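Local coordinates for protein putative SnoaL-like polyketide cyclase (Shewanella putrefaciens, PDB 3GZB) that is of unconfirmed function but, as a putative polyketide cyclase with the SnoaL-like domain of the NTF2 clan, probably binds or converts a small molecule in its pocket, at residues 27-32 against 39-44; 72-75 against 79-82; 100-103 against 108-111. All coordinates share one frame; numbering follows the deposited sequence. Where two conformers were deposited one is given.

Interaction 1 (27-32 against 39-44); sequences VKYMDA and KTLITF
Tyr29 of helix 21-34 and Phe44 of the segment 39-44, which begins in helix 38-42, form a buried edge-to-face aromatic pair, the heart of an apolar joint between two successive helical parts of the chain. The planes stand at 77° to one another, with the Tyr29 and Phe44 ring centroids 5.4 Å apart. The tyrosine supplies the edge: its CD1 lies 3.7 Å from Phe44 CG. Behind that edge the tyrosine's CB sits almost over the middle of the phenylalanine ring, a CH-pi contact with CB 4.0 Å from the Phe44 centroid. Tyr29 CG stands anti to the backbone N (chi1 174°), which lets ring edge and CB share one face of Phe44. Lys28 CB comes near Phe44 CZ, and the lysine chain then leads away from the contact.

Helices laid against a strongly curved sheet are the hallmark of the NTF2-like fold, and this joint belongs to that helical layer. Here the tyrosine reaches past its aromatic partner, its OH hydrogen-bonded to Tyr45 OH and to His138 ND1 on strand 134-142, so the polar end of a buried ring has two partners, one of them on the sheet.

Leu41 fills the angle beside the pair. Its CD1 methyl reaches to 3.5 Å from Tyr29 CE1, and the same methyl lies 4.1 Å from Ala32 CB. One turn further along helix 21-34 than Lys28, Ala32 meets Thr40 methyl to methyl, Ala32 CB to Thr40 CG2 being 3.8 Å, while the threonine hydroxyl turns to Asp37. Within the second segment Thr43 OG1 donates to Thr40 O at 2.7 Å, in the plane of that carbonyl, and Phe44 N donates to Leu41 O; both bonds draw the chain into the turn that delivers the phenylalanine.

Interaction 2 (72-75 against 79-82); sequences RAHQ and EYDF. With MRD ((4R)-2-methylpentane-2,4-diol), chain I; EDO (1,2-ethanediol), chain M.
Tyr80 meets His74 ring to ring between the end of helix 63-73 and the segment that leads into strand 81-84. Its CB lies 3.3 Å from His101 O on the adjoining strand, and CG takes the crowded position between backbone N and carbonyl carbon (chi1 62°), aiming the ring at the histidine. Along the ring, CD1 is 4.0 Å from His74 CE1, and Tyr80 CE1 closes to 3.3 Å from that same carbon. The planes are inclined at 31°, so the rings meet obliquely. On the other branch, CE2 has O4 of the bound diol MRD near it at the ring edge. At the tip, Tyr80 OH and MRD O4 share a hydrogen bond of 2.7 Å. The diol's second hydroxyl, O2, lies in the plane of the imidazole and bonds to His74 NE2 at 2.8 Å (161°), while His74 ND1 is paired with His36 NE2. A phenylalanine in place of Tyr80 would probably keep the ring contact but leave MRD O4 without its phenolic mate. The diol probably came from the crystallisation liquor, yet two polar tips set beside aromatic carbon are consistent with a pocket wall that could accept small molecules carrying both hydroxyl and hydrocarbon parts.

Interaction 3 (100-103 against 108-111); sequences YHFK and QFGK. With EDO (1,2-ethanediol), chain M.
Phe102 and Phe109 form an edge-to-face pair between strand 93-103 and the loop that leads on toward strand 115-129. Two residues before the pair, Tyr100 stacks on Phe82 and sends its OH to Thr124 OG1, while its backbone pairs with Ile120. His101 turns to the sheet's other face. Its NE2 bonds to Asp117 OD1, and carbon C1 of an ethanediol rests over one side of the imidazole, offset toward the rim.

Phe102 then makes the contact itself. The far end of Phe109 is what arrives: Phe109 CZ stands over the face of the other ring, 3.6 Å from Phe102 CG. The same CZ lies 3.7 Å from Phe102 CD2 and 3.8 Å from Phe102 CB, so it bears on the root of the phenylalanine more than on its ring centre. With planes at 66° and the Phe102 and Phe109 centroids 5.3 Å apart, the pair is T-shaped but tilted. Tyr80 stacks on the opposite face of Phe102, which therefore sits between two aromatic neighbours.

Lys103 points away from the loop, and its backbone N donates to ethanediol O1 at 3.0 Å through a bent bond (137°). That hydroxyl donates in turn to Glu79 O, so the ethanediol links the end of strand 93-103 to the loop that enters strand 81-84. Across the contact, Gly110, with its positive phi of 75°, carries the chain round after Phe109. Bound pentanediols lie about 4 Å from the side chains of both phenylalanines, consistent with an aromatic rim at the pocket of an NTF2-like cone.

In the fold
From the N terminus the three contacts come in series, none nested in or crossing another. Interaction 1 closes the short connection between helices 21-34 and 38-42; interaction 2 closes the short connection from helix 63-73 into strand 81-84, with three residues between its segments; interaction 3 folds the loop after strand 105-106 back on strand 93-103. Interactions 2 and 3, with centres about 8 Å apart, share the sheet through a probable Asp81 O to His101 N bond, and Gln108 NE2 probably bonds to Gln75 O from loop to loop. Interaction 1 joins them through Met30, whose CE packs 3.7 Å from Phe82 CD2 and also reaches Tyr100, tying the helical layer to the curved sheet.

Interaction 1 (27-32 against 39-44)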
# COMPACT_ATOMS: atom_id res chain seq x y z
N VAL A 27 1.13 -12.34 9.28
CA VAL A 27 -0.11 -12.62 9.98
C VAL A 27 0.12 -12.66 11.51
O VAL A 27 -0.67 -12.08 12.30
CB VAL A 27 -0.77 -13.90 9.48
CG1 VAL A 27 -1.99 -14.29 10.33
CG2 VAL A 27 -1.16 -13.78 7.97
N LYS A 28 1.15 -13.34 11.96
CA LYS A 28 1.48 -13.40 13.40
C LYS A 28 1.69 -12.02 13.99
O LYS A 28 1.17 -11.70 15.07
CB LYS A 28 2.74 -14.25 13.62
CG LYS A 28 2.58 -15.71 13.15
CD LYS A 28 3.63 -16.57 13.74
CE LYS A 28 3.31 -18.04 13.60
NZ LYS A 28 4.24 -18.79 14.46
N TYR A 29 2.46 -11.21 13.29
CA TYR A 29 2.69 -9.82 13.73
C TYR A 29 1.41 -9.00 13.83
O TYR A 29 1.17 -8.35 14.84
CB TYR A 29 3.70 -9.17 12.84
CG TYR A 29 3.94 -7.69 13.06
CD1 TYR A 29 4.85 -7.25 13.99
CD2 TYR A 29 3.25 -6.73 12.34
CE1 TYR A 29 5.11 -5.88 14.12
CE2 TYR A 29 3.49 -5.39 12.48
CZ TYR A 29 4.40 -4.96 13.39
OH TYR A 29 4.70 -3.62 13.54
N MSE A 30 0.59 -9.05 12.76
CA MSE A 30 -0.63 -8.26 12.75
C MSE A 30 -1.64 -8.76 13.80
O MSE A 30 -2.39 -7.95 14.34
CB MSE A 30 -1.25 -8.25 11.37
CG MSE A 30 -0.40 -7.59 10.34
SE MSE A 30 0.04 -5.74 10.65
CE MSE A 30 -1.75 -5.00 10.78
N ASP A 31 -1.72 -10.06 14.02
CA ASP A 31 -2.61 -10.56 15.09
C ASP A 31 -2.13 -10.01 16.44
O ASP A 31 -2.96 -9.52 17.23
CB ASP A 31 -2.69 -12.10 15.09
CG ASP A 31 -3.72 -12.62 14.08
OD1 ASP A 31 -4.60 -11.82 13.72
OD2 ASP A 31 -3.67 -13.80 13.66
N ALA A 32 -0.84 -10.03 16.71
CA ALA A 32 -0.30 -9.44 17.96
C ALA A 32 -0.62 -7.96 18.08
O ALA A 32 -1.08 -7.48 19.12
CB ALA A 32 1.22 -9.68 18.10
N LYS A 39 3.73 -8.05 24.57
CA LYS A 39 4.77 -9.04 24.90
C LYS A 39 5.26 -9.76 23.65
O LYS A 39 6.48 -9.88 23.40
CB LYS A 39 4.25 -10.03 25.97
CG LYS A 39 5.35 -10.97 26.42
CD LYS A 39 4.87 -12.05 27.40
CE LYS A 39 5.99 -13.09 27.65
NZ LYS A 39 5.46 -14.49 27.71
N THR A 40 4.33 -10.16 22.79
CA THR A 40 4.70 -10.79 21.53
C THR A 40 5.23 -9.77 20.57
O THR A 40 6.22 -10.00 19.88
CB THR A 40 3.49 -11.50 20.90
OG1 THR A 40 3.06 -12.56 21.78
CG2 THR A 40 3.82 -12.07 19.51
N LEU A 41 4.56 -8.62 20.49
CA LEU A 41 4.94 -7.62 19.51
C LEU A 41 6.38 -7.17 19.66
O LEU A 41 7.11 -7.04 18.66
CB LEU A 41 4.01 -6.40 19.55
CG LEU A 41 3.98 -5.57 18.25
CD1 LEU A 41 3.30 -6.33 17.13
CD2 LEU A 41 3.30 -4.19 18.43
N ILE A 42 6.86 -6.98 20.89
CA ILE A 42 8.21 -6.45 21.04
C ILE A 42 9.26 -7.46 20.55
O ILE A 42 10.37 -7.03 20.18
CB ILE A 42 8.47 -5.91 22.44
CG1 ILE A 42 9.64 -4.91 22.42
CG2 ILE A 42 8.65 -7.07 23.39
CD1 ILE A 42 9.90 -4.23 23.78
N THR A 43 8.93 -8.75 20.53
CA THR A 43 9.85 -9.77 19.94
C THR A 43 10.14 -9.52 18.46
O THR A 43 11.15 -10.01 17.94
CB THR A 43 9.39 -11.21 20.11
OG1 THR A 43 8.35 -11.55 19.21
CG2 THR A 43 8.97 -11.53 21.57
N PHE A 44 9.28 -8.77 17.78
CA PHE A 44 9.48 -8.51 16.38
C PHE A 44 10.31 -7.24 16.13
O PHE A 44 10.59 -6.92 14.98
CB PHE A 44 8.13 -8.30 15.66
CG PHE A 44 7.36 -9.56 15.42
CD1 PHE A 44 6.44 -10.03 16.35
CD2 PHE A 44 7.51 -10.26 14.23
CE1 PHE A 44 5.71 -11.20 16.07
CE2 PHE A 44 6.79 -11.42 13.99
CZ PHE A 44 5.91 -11.88 14.89

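Interaction 2 (72-75 against 79-82)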
# COMPACT_ATOMS: atom_id res chain seq x y z
N ARG A 72 0.45 3.80 24.55
CA ARG A 72 -0.22 5.08 24.86
C ARG A 72 -1.38 5.40 23.89
O ARG A 72 -2.47 5.78 24.32
CB ARG A 72 0.75 6.25 24.93
CG ARG A 72 1.72 6.16 26.07
CD ARG A 72 2.70 7.33 26.05
NE ARG A 72 3.66 7.28 27.13
CZ ARG A 72 3.45 7.74 28.36
NH1 ARG A 72 2.28 8.26 28.70
NH2 ARG A 72 4.43 7.68 29.28
N ALA A 73 -1.15 5.23 22.60
CA ALA A 73 -2.16 5.54 21.61
C ALA A 73 -3.43 4.68 21.82
O ALA A 73 -4.53 5.14 21.51
CB ALA A 73 -1.58 5.35 20.20
N HIS A 74 -3.26 3.46 22.31
CA HIS A 74 -4.37 2.52 22.44
C HIS A 74 -4.96 2.36 23.83
O HIS A 74 -5.72 1.41 24.06
CB HIS A 74 -3.96 1.19 21.83
CG HIS A 74 -3.97 1.23 20.34
ND1 HIS A 74 -4.84 0.48 19.57
CD2 HIS A 74 -3.22 1.94 19.47
CE1 HIS A 74 -4.64 0.75 18.29
NE2 HIS A 74 -3.65 1.63 18.20
N GLN A 75 -4.61 3.25 24.75
CA GLN A 75 -5.25 3.24 26.06
C GLN A 75 -6.75 3.20 25.90
O GLN A 75 -7.32 4.09 25.28
CB GLN A 75 -4.82 4.45 26.90
CG GLN A 75 -5.54 4.47 28.24
CD GLN A 75 -5.22 5.56 29.23
OE1 GLN A 75 -5.90 5.63 30.27
NE2 GLN A 75 -4.30 6.45 28.92
N GLU A 79 -9.72 -4.80 21.32
CA GLU A 79 -9.15 -5.45 20.13
C GLU A 79 -9.84 -4.90 18.88
O GLU A 79 -11.07 -4.72 18.87
CB GLU A 79 -9.32 -6.97 20.16
CG GLU A 79 -8.89 -7.67 18.90
CD GLU A 79 -8.84 -9.19 18.98
OE1 GLU A 79 -9.17 -9.74 20.06
OE2 GLU A 79 -8.49 -9.81 17.94
N TYR A 80 -9.05 -4.64 17.84
CA TYR A 80 -9.55 -4.18 16.57
C TYR A 80 -9.18 -5.18 15.48
O TYR A 80 -8.41 -6.09 15.73
CB TYR A 80 -9.09 -2.76 16.25
CG TYR A 80 -7.60 -2.54 16.11
CD1 TYR A 80 -6.77 -2.51 17.23
CD2 TYR A 80 -7.04 -2.29 14.87
CE1 TYR A 80 -5.40 -2.27 17.12
CE2 TYR A 80 -5.67 -2.03 14.74
CZ TYR A 80 -4.87 -1.99 15.88
OH TYR A 80 -3.52 -1.70 15.80
N ASP A 81 -9.79 -5.04 14.32
CA ASP A 81 -9.56 -6.01 13.24
C ASP A 81 -8.95 -5.35 12.04
O ASP A 81 -9.22 -4.17 11.76
CB ASP A 81 -10.84 -6.71 12.82
CG ASP A 81 -11.44 -7.55 13.94
OD1 ASP A 81 -10.71 -8.08 14.79
OD2 ASP A 81 -12.69 -7.66 13.94
N PHE A 82 -8.10 -6.09 11.34
CA PHE A 82 -7.65 -5.69 10.04
C PHE A 82 -8.32 -6.64 9.04
O PHE A 82 -7.98 -7.83 9.03
CB PHE A 82 -6.13 -5.72 9.93
CG PHE A 82 -5.55 -5.15 8.67
CD1 PHE A 82 -6.10 -4.09 7.97
CD2 PHE A 82 -4.34 -5.60 8.25
CE1 PHE A 82 -5.49 -3.55 6.89
CE2 PHE A 82 -3.71 -5.04 7.15
CZ PHE A 82 -4.30 -4.03 6.46
C1 MRD I . -0.92 3.39 14.98
C2 MRD I . -1.98 2.29 15.10
O2 MRD I . -3.17 2.86 15.72
CM MRD I . -1.47 1.12 15.95
C3 MRD I . -2.41 2.00 13.65
C4 MRD I . -3.43 0.94 13.53
O4 MRD I . -2.75 -0.31 13.63
C5 MRD I . -4.31 1.11 12.32
C1 EDO M . -13.69 -4.59 16.07
O1 EDO M . -13.18 -3.76 17.16
C2 EDO M . -14.14 -5.93 16.60
O2 EDO M . -15.35 -5.56 17.28

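Interaction 3 (100-103 against 108-111)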
# COMPACT_ATOMS: atom_id res chain seq x y z
N TYR A 100 -9.22 -1.17 8.65
CA TYR A 100 -9.12 -1.38 10.06
C TYR A 100 -10.46 -1.04 10.73
O TYR A 100 -10.96 0.09 10.59
CB TYR A 100 -8.03 -0.55 10.71
CG TYR A 100 -6.60 -0.97 10.38
CD1 TYR A 100 -6.00 -2.04 11.03
CD2 TYR A 100 -5.87 -0.34 9.39
CE1 TYR A 100 -4.70 -2.40 10.77
CE2 TYR A 100 -4.55 -0.76 9.09
CZ TYR A 100 -3.98 -1.77 9.81
OH TYR A 100 -2.66 -2.12 9.56
N HIS A 101 -11.03 -2.02 11.40
CA HIS A 101 -12.33 -1.89 12.07
C HIS A 101 -12.14 -1.79 13.56
O HIS A 101 -11.66 -2.75 14.19
CB HIS A 101 -13.20 -3.11 11.70
CG HIS A 101 -14.57 -3.06 12.28
ND1 HIS A 101 -15.32 -4.19 12.49
CD2 HIS A 101 -15.34 -2.01 12.64
CE1 HIS A 101 -16.50 -3.85 12.98
NE2 HIS A 101 -16.55 -2.53 13.09
N PHE A 102 -12.56 -0.64 14.10
CA PHE A 102 -12.55 -0.37 15.52
C PHE A 102 -14.00 -0.23 16.01
O PHE A 102 -14.80 0.52 15.44
CB PHE A 102 -11.84 0.93 15.87
CG PHE A 102 -10.36 0.94 15.61
CD1 PHE A 102 -9.86 1.22 14.35
CD2 PHE A 102 -9.46 0.74 16.65
CE1 PHE A 102 -8.50 1.31 14.14
CE2 PHE A 102 -8.08 0.79 16.42
CZ PHE A 102 -7.62 1.09 15.18
N LYS A 103 -14.31 -0.93 17.10
CA LYS A 103 -15.58 -0.79 17.82
C LYS A 103 -15.33 -0.76 19.31
O LYS A 103 -14.60 -1.62 19.85
CB LYS A 103 -16.55 -1.89 17.46
CG LYS A 103 -17.93 -1.76 18.16
CD LYS A 103 -18.91 -2.73 17.51
CE LYS A 103 -20.36 -2.45 17.92
NZ LYS A 103 -20.90 -3.49 18.84
N GLN A 108 -10.34 7.73 22.54
CA GLN A 108 -9.18 7.98 21.65
C GLN A 108 -9.57 8.56 20.30
O GLN A 108 -8.72 9.02 19.54
CB GLN A 108 -8.36 6.70 21.38
CG GLN A 108 -7.67 6.12 22.58
CD GLN A 108 -6.59 7.03 23.16
OE1 GLN A 108 -6.10 7.95 22.52
NE2 GLN A 108 -6.21 6.74 24.40
N PHE A 109 -10.85 8.49 19.97
CA PHE A 109 -11.37 8.97 18.70
C PHE A 109 -12.09 10.33 18.86
O PHE A 109 -12.84 10.72 17.96
CB PHE A 109 -12.34 7.94 18.11
CG PHE A 109 -11.69 6.65 17.73
CD1 PHE A 109 -11.55 5.63 18.68
CD2 PHE A 109 -11.20 6.47 16.47
CE1 PHE A 109 -10.92 4.43 18.30
CE2 PHE A 109 -10.58 5.29 16.11
CZ PHE A 109 -10.47 4.29 17.04
N GLY A 110 -11.89 11.02 19.98
CA GLY A 110 -12.59 12.30 20.21
C GLY A 110 -14.07 12.21 20.59
O GLY A 110 -14.79 13.19 20.47
N LYS A 111 -14.51 11.03 21.05
CA LYS A 111 -15.91 10.76 21.37
C LYS A 111 -16.02 10.17 22.78
O LYS A 111 -16.46 9.05 22.98
CB LYS A 111 -16.55 9.83 20.34
CG LYS A 111 -16.51 10.37 18.92
CD LYS A 111 -17.41 11.54 18.67
CE LYS A 111 -17.22 12.01 17.23
NZ LYS A 111 -18.24 13.00 16.80
C1 EDO M . -13.69 -4.59 16.07
O1 EDO M . -13.18 -3.76 17.16
C2 EDO M . -14.14 -5.93 16.60
O2 EDO M . -15.35 -5.56 17.28